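Local coordinates for protein cytochrome P450 (Novosphingobium aromaticivorans, PDB 3OFT) that binds an iron-containing protoporphyrin IX within the largely helical fold shared by the cytochrome P450 family, at residues 149-155 with 189-193; 99-103 with 209-213; 366-372 with 390-395. All coordinates share one frame; numbering follows the deposited sequence.

Contact 1 (149-155 with 189-193)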
loop_
_atom_site.group_PDB
_atom_site.type_symbol
_atom_site.label_atom_id
_atom_site.label_comp_id
_atom_site.label_asym_id
_atom_site.label_seq_id
_atom_site.Cartn_x
_atom_site.Cartn_y
_atom_site.Cartn_z
ATOM N N PHE A 149 13.783 -2.260 2.805
ATOM C CA PHE A 149 14.027 -2.938 1.520
ATOM C C PHE A 149 15.455 -3.429 1.425
ATOM O O PHE A 149 15.718 -4.565 0.998
ATOM C CB PHE A 149 13.822 -1.968 0.375
ATOM C CG PHE A 149 14.142 -2.556 -0.965
ATOM C CD1 PHE A 149 13.257 -3.452 -1.572
ATOM C CD2 PHE A 149 15.353 -2.254 -1.595
ATOM C CE1 PHE A 149 13.569 -3.994 -2.832
ATOM C CE2 PHE A 149 15.660 -2.788 -2.853
ATOM C CZ PHE A 149 14.753 -3.655 -3.466
ATOM N N LEU A 150 16.385 -2.541 1.771
ATOM C CA LEU A 150 17.819 -2.865 1.705
ATOM C C LEU A 150 18.176 -4.043 2.616
ATOM O O LEU A 150 19.063 -4.879 2.295
ATOM C CB LEU A 150 18.628 -1.635 2.134
ATOM C CG LEU A 150 19.122 -0.626 1.096
ATOM C CD1 LEU A 150 18.703 -0.907 -0.335
ATOM C CD2 LEU A 150 18.934 0.818 1.508
ATOM N N THR A 151 17.504 -4.105 3.769
ATOM C CA THR A 151 17.584 -5.285 4.652
ATOM C C THR A 151 16.998 -6.547 4.024
ATOM O O THR A 151 17.648 -7.613 4.070
ATOM C CB THR A 151 16.958 -4.991 6.049
ATOM O OG1 THR A 151 17.622 -3.848 6.594
ATOM C CG2 THR A 151 17.161 -6.150 7.015
ATOM N N LEU A 152 15.822 -6.450 3.408
ATOM C CA LEU A 152 15.182 -7.628 2.781
ATOM C C LEU A 152 16.039 -8.283 1.683
ATOM O O LEU A 152 16.063 -9.507 1.569
ATOM C CB LEU A 152 13.816 -7.308 2.153
ATOM C CG LEU A 152 12.658 -6.657 2.923
ATOM C CD1 LEU A 152 11.447 -6.304 2.009
ATOM C CD2 LEU A 152 12.224 -7.471 4.124
ATOM N N ILE A 153 16.728 -7.483 0.885
ATOM C CA ILE A 153 17.602 -8.037 -0.155
ATOM C C ILE A 153 19.052 -8.273 0.312
ATOM O O ILE A 153 19.897 -8.772 -0.448
ATOM C CB ILE A 153 17.513 -7.240 -1.460
ATOM C CG1 ILE A 153 18.085 -5.828 -1.320
ATOM C CG2 ILE A 153 16.063 -7.206 -1.924
ATOM C CD1 ILE A 153 18.464 -5.277 -2.656
ATOM N N ASP A 154 19.301 -7.932 1.578
ATOM C CA ASP A 154 20.587 -8.095 2.239
ATOM C C ASP A 154 21.771 -7.426 1.498
ATOM O O ASP A 154 22.759 -8.088 1.164
ATOM C CB ASP A 154 20.842 -9.579 2.515
ATOM C CG ASP A 154 21.937 -9.802 3.564
ATOM O OD1 ASP A 154 22.466 -10.930 3.635
ATOM O OD2 ASP A 154 22.281 -8.838 4.293
ATOM N N VAL A 155 21.684 -6.115 1.259
ATOM C CA VAL A 155 22.821 -5.360 0.656
ATOM C C VAL A 155 23.963 -5.244 1.671
ATOM O O VAL A 155 23.698 -5.198 2.859
ATOM C CB VAL A 155 22.439 -3.924 0.212
ATOM C CG1 VAL A 155 21.169 -3.941 -0.649
ATOM C CG2 VAL A 155 22.265 -3.016 1.431
ATOM N N TYR A 189 18.664 1.130 -10.663
ATOM C CA TYR A 189 18.908 0.919 -9.232
ATOM C C TYR A 189 18.912 -0.558 -8.794
ATOM O O TYR A 189 19.777 -0.992 -8.011
ATOM C CB TYR A 189 17.798 1.617 -8.483
ATOM C CG TYR A 189 17.907 1.584 -6.994
ATOM C CD1 TYR A 189 16.952 0.914 -6.223
ATOM C CD2 TYR A 189 18.939 2.250 -6.342
ATOM C CE1 TYR A 189 17.014 0.927 -4.841
ATOM C CE2 TYR A 189 19.011 2.269 -4.946
ATOM C CZ TYR A 189 18.036 1.601 -4.207
ATOM O OH TYR A 189 18.095 1.613 -2.839
ATOM N N LEU A 190 17.927 -1.309 -9.281
ATOM C CA LEU A 190 17.754 -2.710 -8.939
ATOM C C LEU A 190 18.737 -3.622 -9.670
ATOM O O LEU A 190 19.082 -4.690 -9.156
ATOM C CB LEU A 190 16.305 -3.173 -9.250
ATOM C CG LEU A 190 15.240 -2.507 -8.336
ATOM C CD1 LEU A 190 13.842 -2.879 -8.811
ATOM C CD2 LEU A 190 15.432 -2.843 -6.813
ATOM N N TRP A 191 19.125 -3.251 -10.891
ATOM C CA TRP A 191 19.920 -4.195 -11.688
ATOM C C TRP A 191 21.164 -4.782 -10.987
ATOM O O TRP A 191 21.396 -5.984 -11.069
ATOM C CB TRP A 191 20.264 -3.698 -13.119
ATOM C CG TRP A 191 21.041 -4.810 -13.823
ATOM C CD1 TRP A 191 22.382 -4.809 -14.149
ATOM C CD2 TRP A 191 20.549 -6.114 -14.157
ATOM N NE1 TRP A 191 22.730 -6.030 -14.693
ATOM C CE2 TRP A 191 21.622 -6.839 -14.714
ATOM C CE3 TRP A 191 19.289 -6.735 -14.060
ATOM C CZ2 TRP A 191 21.479 -8.138 -15.164
ATOM C CZ3 TRP A 191 19.146 -8.013 -14.512
ATOM C CH2 TRP A 191 20.241 -8.717 -15.053
ATOM N N PRO A 192 21.968 -3.950 -10.287
ATOM C CA PRO A 192 23.148 -4.613 -9.692
ATOM C C PRO A 192 22.783 -5.724 -8.687
ATOM O O PRO A 192 23.476 -6.754 -8.610
ATOM C CB PRO A 192 23.913 -3.468 -9.025
ATOM C CG PRO A 192 23.445 -2.217 -9.707
ATOM C CD PRO A 192 22.011 -2.476 -10.146
ATOM N N PHE A 193 21.701 -5.528 -7.924
ATOM C CA PHE A 193 21.251 -6.546 -6.970
ATOM C C PHE A 193 20.796 -7.842 -7.639
ATOM O O PHE A 193 21.121 -8.936 -7.164
ATOM C CB PHE A 193 20.057 -6.057 -6.106
ATOM C CG PHE A 193 20.193 -4.648 -5.574
ATOM C CD1 PHE A 193 21.397 -4.182 -5.025
ATOM C CD2 PHE A 193 19.081 -3.786 -5.594
ATOM C CE1 PHE A 193 21.489 -2.868 -4.526
ATOM C CE2 PHE A 193 19.154 -2.482 -5.049
ATOM C CZ PHE A 193 20.374 -2.019 -4.537
#
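In the helical part of the P450 fold, the end of helix 144-152 meets helix 179-199 where Ile153 presses on Phe193. Ile153 CD1 stands over one face of the ring in a CH-pi contact, 3.6 Å from the centroid of the Phe193 ring and 23° off its normal. With chi1 at 67° CG1 of Ile153 leans out toward Phe193, and the nearly extended chi2 sets CD1 on the ring. At Asp154 the chain takes a positive phi and closes a Schellman motif: Asp154 N bonds to Thr151 O and Val155 N to Leu150 O. The turn ends the helix and brings Val155 round to the same ring, CG1 lying 4.0 Å from CE1 of Phe193. One turn back, the Phe149 side chain, about 6 Å from the haem, receives Leu190 CD2 obliquely, 3.5 Å from Phe149 CZ, while Phe193 CE2 lies at the Phe149 edge, 4.1 Å from Phe149 CE2. The Leu190 methyl also sits in plane at the Phe193 edge, so it touches both rings where they meet. Leu150 CD1 meets Tyr189 OH at 3.6 Å, the two side chains roughly perpendicular; the hydroxyl is hydrogen-bonded to Leu163 O on helix 160-171.

Contact 2 (99-103 with 209-213)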
loop_
_atom_site.group_PDB
_atom_site.type_symbol
_atom_site.label_atom_id
_atom_site.label_comp_id
_atom_site.label_asym_id
_atom_site.label_seq_id
_atom_site.Cartn_x
_atom_site.Cartn_y
_atom_site.Cartn_z
ATOM N N THR A 99 3.171 -17.657 -7.475
ATOM C CA THR A 99 3.629 -18.775 -6.659
ATOM C C THR A 99 5.034 -18.615 -6.072
ATOM O O THR A 99 5.149 -18.642 -4.834
ATOM C CB THR A 99 3.350 -20.133 -7.343
ATOM O OG1 THR A 99 1.925 -20.317 -7.401
ATOM C CG2 THR A 99 4.002 -21.303 -6.565
ATOM N N PRO A 100 6.086 -18.416 -6.910
ATOM C CA PRO A 100 7.406 -18.225 -6.294
ATOM C C PRO A 100 7.518 -16.927 -5.487
ATOM O O PRO A 100 8.263 -16.884 -4.524
ATOM C CB PRO A 100 8.375 -18.204 -7.482
ATOM C CG PRO A 100 7.537 -17.855 -8.677
ATOM C CD PRO A 100 6.195 -18.498 -8.385
ATOM N N VAL A 101 6.809 -15.863 -5.877
ATOM C CA VAL A 101 6.899 -14.611 -5.097
ATOM C C VAL A 101 6.339 -14.816 -3.673
ATOM O O VAL A 101 6.957 -14.386 -2.703
ATOM C CB VAL A 101 6.134 -13.467 -5.807
ATOM C CG1 VAL A 101 6.003 -12.250 -4.891
ATOM C CG2 VAL A 101 6.856 -13.110 -7.125
ATOM N N MET A 102 5.212 -15.523 -3.563
ATOM C CA MET A 102 4.555 -15.756 -2.249
ATOM C C MET A 102 5.442 -16.635 -1.405
ATOM O O MET A 102 5.524 -16.448 -0.197
ATOM C CB MET A 102 3.228 -16.500 -2.377
ATOM C CG MET A 102 2.038 -15.738 -2.786
ATOM S SD MET A 102 0.558 -16.774 -2.525
ATOM C CE MET A 102 0.126 -16.380 -0.820
ATOM N N LYS A 103 6.087 -17.607 -2.044
ATOM C CA LYS A 103 7.061 -18.469 -1.363
ATOM C C LYS A 103 8.168 -17.630 -0.724
ATOM O O LYS A 103 8.496 -17.830 0.436
ATOM C CB LYS A 103 7.670 -19.489 -2.326
ATOM C CG LYS A 103 8.612 -20.486 -1.650
ATOM C CD LYS A 103 8.951 -21.669 -2.556
ATOM C CE LYS A 103 9.767 -22.708 -1.763
ATOM N NZ LYS A 103 9.900 -24.001 -2.495
ATOM N N ILE A 209 13.246 -15.842 -4.447
ATOM C CA ILE A 209 12.190 -15.860 -5.468
ATOM C C ILE A 209 12.802 -16.235 -6.814
ATOM O O ILE A 209 12.239 -17.047 -7.562
ATOM C CB ILE A 209 11.501 -14.475 -5.610
ATOM C CG1 ILE A 209 10.754 -14.114 -4.305
ATOM C CG2 ILE A 209 10.519 -14.525 -6.782
ATOM C CD1 ILE A 209 10.174 -12.686 -4.262
ATOM N N LEU A 210 13.976 -15.670 -7.099
ATOM C CA LEU A 210 14.615 -15.795 -8.403
ATOM C C LEU A 210 15.234 -17.183 -8.614
ATOM O O LEU A 210 15.455 -17.578 -9.754
ATOM C CB LEU A 210 15.652 -14.696 -8.628
ATOM C CG LEU A 210 15.053 -13.276 -8.769
ATOM C CD1 LEU A 210 16.158 -12.221 -8.868
ATOM C CD2 LEU A 210 14.100 -13.212 -9.916
ATOM N N SER A 211 15.431 -17.940 -7.538
ATOM C CA SER A 211 16.012 -19.300 -7.679
ATOM C C SER A 211 14.912 -20.374 -7.850
ATOM O O SER A 211 15.191 -21.560 -8.121
ATOM C CB SER A 211 16.969 -19.615 -6.508
ATOM O OG SER A 211 16.238 -19.816 -5.303
ATOM N N GLU A 212 13.667 -19.947 -7.702
ATOM C CA GLU A 212 12.510 -20.781 -7.997
ATOM C C GLU A 212 12.193 -20.754 -9.494
ATOM O O GLU A 212 12.396 -19.724 -10.156
ATOM C CB GLU A 212 11.285 -20.263 -7.257
ATOM C CG GLU A 212 11.345 -20.377 -5.762
ATOM C CD GLU A 212 11.348 -21.839 -5.323
ATOM O OE1 GLU A 212 12.251 -22.215 -4.542
ATOM O OE2 GLU A 212 10.468 -22.597 -5.791
ATOM N N PRO A 213 11.670 -21.877 -10.028
ATOM C CA PRO A 213 11.175 -21.872 -11.392
ATOM C C PRO A 213 9.835 -21.135 -11.519
ATOM O O PRO A 213 9.104 -20.966 -10.538
ATOM C CB PRO A 213 10.979 -23.357 -11.698
ATOM C CG PRO A 213 10.675 -23.985 -10.380
ATOM C CD PRO A 213 11.437 -23.168 -9.351
#
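Glu212 lies against Pro100 with its first carbons and reaches Lys103 with its last atoms. Its CB packs 3.6 Å from Pro100 CB, and CG stays over the same proline carbon at 4.1 Å. There the chain bends (chi2 -66°) and swings the carboxylate away from the proline and across the outer end of the lysine. CD comes 3.7 Å from Lys103 CD, so the acid touches the lysine's methylenes as well as its charge. At the tip, Lys103 NZ makes a long salt bridge of 3.6 Å to Glu212 OE1, with OE2 at much the same distance; NZ sits well off the axis of the carboxylate. Lys103 comes to meet it fully extended, crossing Glu212 at close to a right angle.

The deeper half belongs to Ile209. Ile209 CG1 rests 3.7 Å from Pro100 O, Ile209 CD1 runs on to 3.9 Å from Val101 CA, and Ile209 CG2, the other branch, ends 3.9 Å from Val101 CG2. The Val101 side chain is about 5 Å from the haem. Helix 91-104, kinked at Pro100, whose nitrogen has no hydrogen to give, is joined in this way to the end of helix 205-210 and the turn after it. Beneath them runs the long helix 221-252, where Met227 touches both Val101 and Ile209; Trp219, in the loop just before that helix, lies against Pro100.

Contact 3 (366-372 with 390-395)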
loop_
_atom_site.group_PDB
_atom_site.type_symbol
_atom_site.label_atom_id
_atom_site.label_comp_id
_atom_site.label_asym_id
_atom_site.label_seq_id
_atom_site.Cartn_x
_atom_site.Cartn_y
_atom_site.Cartn_z
ATOM N N MET A 366 10.050 5.908 22.635
ATOM C CA MET A 366 9.674 7.328 22.663
ATOM C C MET A 366 8.880 7.667 23.919
ATOM O O MET A 366 8.093 6.828 24.426
ATOM C CB MET A 366 8.854 7.714 21.410
ATOM C CG MET A 366 9.630 7.543 20.094
ATOM S SD MET A 366 10.944 8.792 19.868
ATOM C CE MET A 366 9.878 10.212 19.683
ATOM N N PRO A 367 9.064 8.894 24.434
ATOM C CA PRO A 367 8.146 9.334 25.484
ATOM C C PRO A 367 6.794 9.624 24.889
ATOM O O PRO A 367 6.592 9.417 23.695
ATOM C CB PRO A 367 8.767 10.649 25.977
ATOM C CG PRO A 367 9.548 11.162 24.841
ATOM C CD PRO A 367 10.084 9.908 24.105
ATOM N N GLU A 368 5.890 10.161 25.696
ATOM C CA GLU A 368 4.570 10.515 25.206
ATOM C C GLU A 368 4.745 11.585 24.141
ATOM O O GLU A 368 5.603 12.487 24.292
ATOM C CB GLU A 368 3.673 11.012 26.339
ATOM C CG GLU A 368 2.252 11.270 25.870
ATOM C CD GLU A 368 1.238 11.456 27.003
ATOM O OE1 GLU A 368 0.054 11.642 26.668
ATOM O OE2 GLU A 368 1.609 11.423 28.215
ATOM N N PHE A 369 3.985 11.480 23.059
ATOM C CA PHE A 369 4.118 12.441 21.957
ATOM C C PHE A 369 2.751 12.970 21.521
ATOM O O PHE A 369 1.708 12.360 21.815
ATOM C CB PHE A 369 4.943 11.861 20.768
ATOM C CG PHE A 369 4.337 10.631 20.156
ATOM C CD1 PHE A 369 3.496 10.721 19.042
ATOM C CD2 PHE A 369 4.560 9.383 20.724
ATOM C CE1 PHE A 369 2.905 9.581 18.477
ATOM C CE2 PHE A 369 3.936 8.208 20.165
ATOM C CZ PHE A 369 3.127 8.333 19.035
ATOM N N ALA A 370 2.750 14.104 20.806
ATOM C CA ALA A 370 1.513 14.771 20.412
ATOM C C ALA A 370 1.706 15.521 19.115
ATOM O O ALA A 370 2.845 15.723 18.662
ATOM C CB ALA A 370 1.067 15.785 21.523
ATOM N N LEU A 371 0.598 15.989 18.535
ATOM C CA LEU A 371 0.742 16.876 17.388
ATOM C C LEU A 371 1.332 18.231 17.843
ATOM O O LEU A 371 1.105 18.662 18.979
ATOM C CB LEU A 371 -0.603 17.090 16.709
ATOM C CG LEU A 371 -1.233 15.864 16.033
ATOM C CD1 LEU A 371 -2.621 16.290 15.600
ATOM C CD2 LEU A 371 -0.437 15.346 14.840
ATOM N N ALA A 372 2.083 18.879 16.964
ATOM C CA ALA A 372 2.584 20.239 17.226
ATOM C C ALA A 372 1.430 21.221 17.398
ATOM O O ALA A 372 0.389 21.075 16.747
ATOM C CB ALA A 372 3.491 20.703 16.111
ATOM N N LEU A 390 3.014 15.499 9.035
ATOM C CA LEU A 390 2.642 15.051 10.344
ATOM C C LEU A 390 3.631 15.554 11.391
ATOM O O LEU A 390 4.576 14.873 11.736
ATOM C CB LEU A 390 2.536 13.504 10.340
ATOM C CG LEU A 390 2.155 12.785 11.622
ATOM C CD1 LEU A 390 0.866 13.388 12.242
ATOM C CD2 LEU A 390 2.004 11.276 11.326
ATOM N N PRO A 391 3.415 16.779 11.890
ATOM C CA PRO A 391 4.367 17.391 12.808
ATOM C C PRO A 391 4.113 16.932 14.246
ATOM O O PRO A 391 3.045 17.227 14.821
ATOM C CB PRO A 391 4.066 18.890 12.654
ATOM C CG PRO A 391 2.581 18.945 12.363
ATOM C CD PRO A 391 2.298 17.690 11.524
ATOM N N LEU A 392 5.093 16.222 14.815
ATOM C CA LEU A 392 5.020 15.687 16.171
ATOM C C LEU A 392 5.946 16.453 17.093
ATOM O O LEU A 392 6.930 17.013 16.630
ATOM C CB LEU A 392 5.448 14.213 16.166
ATOM C CG LEU A 392 4.594 13.321 15.232
ATOM C CD1 LEU A 392 5.068 11.875 15.328
ATOM C CD2 LEU A 392 3.117 13.436 15.587
ATOM N N VAL A 393 5.638 16.435 18.393
ATOM C CA VAL A 393 6.445 17.041 19.436
ATOM C C VAL A 393 6.421 16.115 20.658
ATOM O O VAL A 393 5.464 15.333 20.851
ATOM C CB VAL A 393 5.944 18.478 19.820
ATOM C CG1 VAL A 393 6.052 19.430 18.647
ATOM C CG2 VAL A 393 4.472 18.465 20.362
ATOM N N TRP A 394 7.500 16.161 21.430
ATOM C CA TRP A 394 7.643 15.398 22.653
ATOM C C TRP A 394 8.739 16.022 23.515
ATOM O O TRP A 394 9.538 16.842 23.042
ATOM C CB TRP A 394 7.925 13.907 22.362
ATOM C CG TRP A 394 9.193 13.691 21.621
ATOM C CD1 TRP A 394 10.431 13.498 22.161
ATOM C CD2 TRP A 394 9.359 13.665 20.190
ATOM N NE1 TRP A 394 11.375 13.361 21.142
ATOM C CE2 TRP A 394 10.741 13.461 19.933
ATOM C CE3 TRP A 394 8.479 13.819 19.098
ATOM C CZ2 TRP A 394 11.267 13.386 18.640
ATOM C CZ3 TRP A 394 9.012 13.749 17.796
ATOM C CH2 TRP A 394 10.397 13.527 17.582
ATOM N N ARG A 395 8.772 15.648 24.792
ATOM C CA ARG A 395 9.799 16.164 25.691
ATOM C C ARG A 395 10.973 15.217 25.575
ATOM O O ARG A 395 10.858 14.053 25.920
ATOM C CB ARG A 395 9.291 16.152 27.127
ATOM C CG ARG A 395 8.204 17.138 27.422
ATOM C CD ARG A 395 7.910 17.079 28.930
ATOM N NE ARG A 395 6.723 17.842 29.304
ATOM C CZ ARG A 395 6.757 19.076 29.795
ATOM N NH1 ARG A 395 7.929 19.691 29.963
ATOM N NH2 ARG A 395 5.622 19.696 30.108
HETATM O O HOH W 1 6.919 13.951 26.137
#
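The indole of Trp394 carries Met366 CE on one face, 3.3 Å above the plane and over its centre, while Leu392 CB lies in plane at its edge. This is a Met-aromatic contact at the end of an antiparallel sheet: the methyl makes a CH-pi contact with the six-membered ring, 16° off its normal, and SD stands farther off above the five-membered ring. The methionine doubles back at its second and third torsions to fold over the indole. Pro367 CG approaches obliquely, 3.7 Å from Trp394 CD1, and NE1 of this buried tryptophan is hydrogen-bonded to Arg129 O. Pro367 O lies at the edge of the Phe369 ring, in plane. Leu392 runs alongside Phe369, pointing the same way, and Trp362 of helix 348-365 meets that phenyl edge-to-face.

Between strands 369-371 and 386-394, Ala370 and Val393 form an antiparallel hydrogen-bonded pair: Ala370 N to Val393 O is 3.0 Å, and Val393 N to Ala370 O is 2.9 Å. Ala372 N then bonds to Pro391 O at 2.9 Å, approaching from 37° out of the carbonyl plane. Strand 133-135 also pairs with strand 386-394, Cys134 bonding to Leu392, and Gly132 just before it bonds to Trp394. Leu371 CD2 reaches Leu390 CD1 at 3.5 Å, the two side chains crossing nearly perpendicularly. Just beyond the paired residues at the other end, a water donates to Glu368 O at 2.7 Å and accepts from Arg395 N.

How the contacts relate
Contacts 1 and 2 lie on the same side of the molecule, their centres about 16 Å apart and their nearest atoms about 6 Å apart. Helix 179-199 serves contact 1, and helix 205-210, the next in the chain, leads into the second segment of contact 2; helix 221-252 packs beside both. In sequence, contact 1 falls within the span from 99-103 to 209-213; contact 3 comes later, near the C-terminus. Its centre is about 33 Å from that of contact 1 and about 42 Å from that of contact 2, across the chain's centre from the latter. Helix 221-252 also passes beside contact 3, so this long helix, which runs past the haem, borders all three.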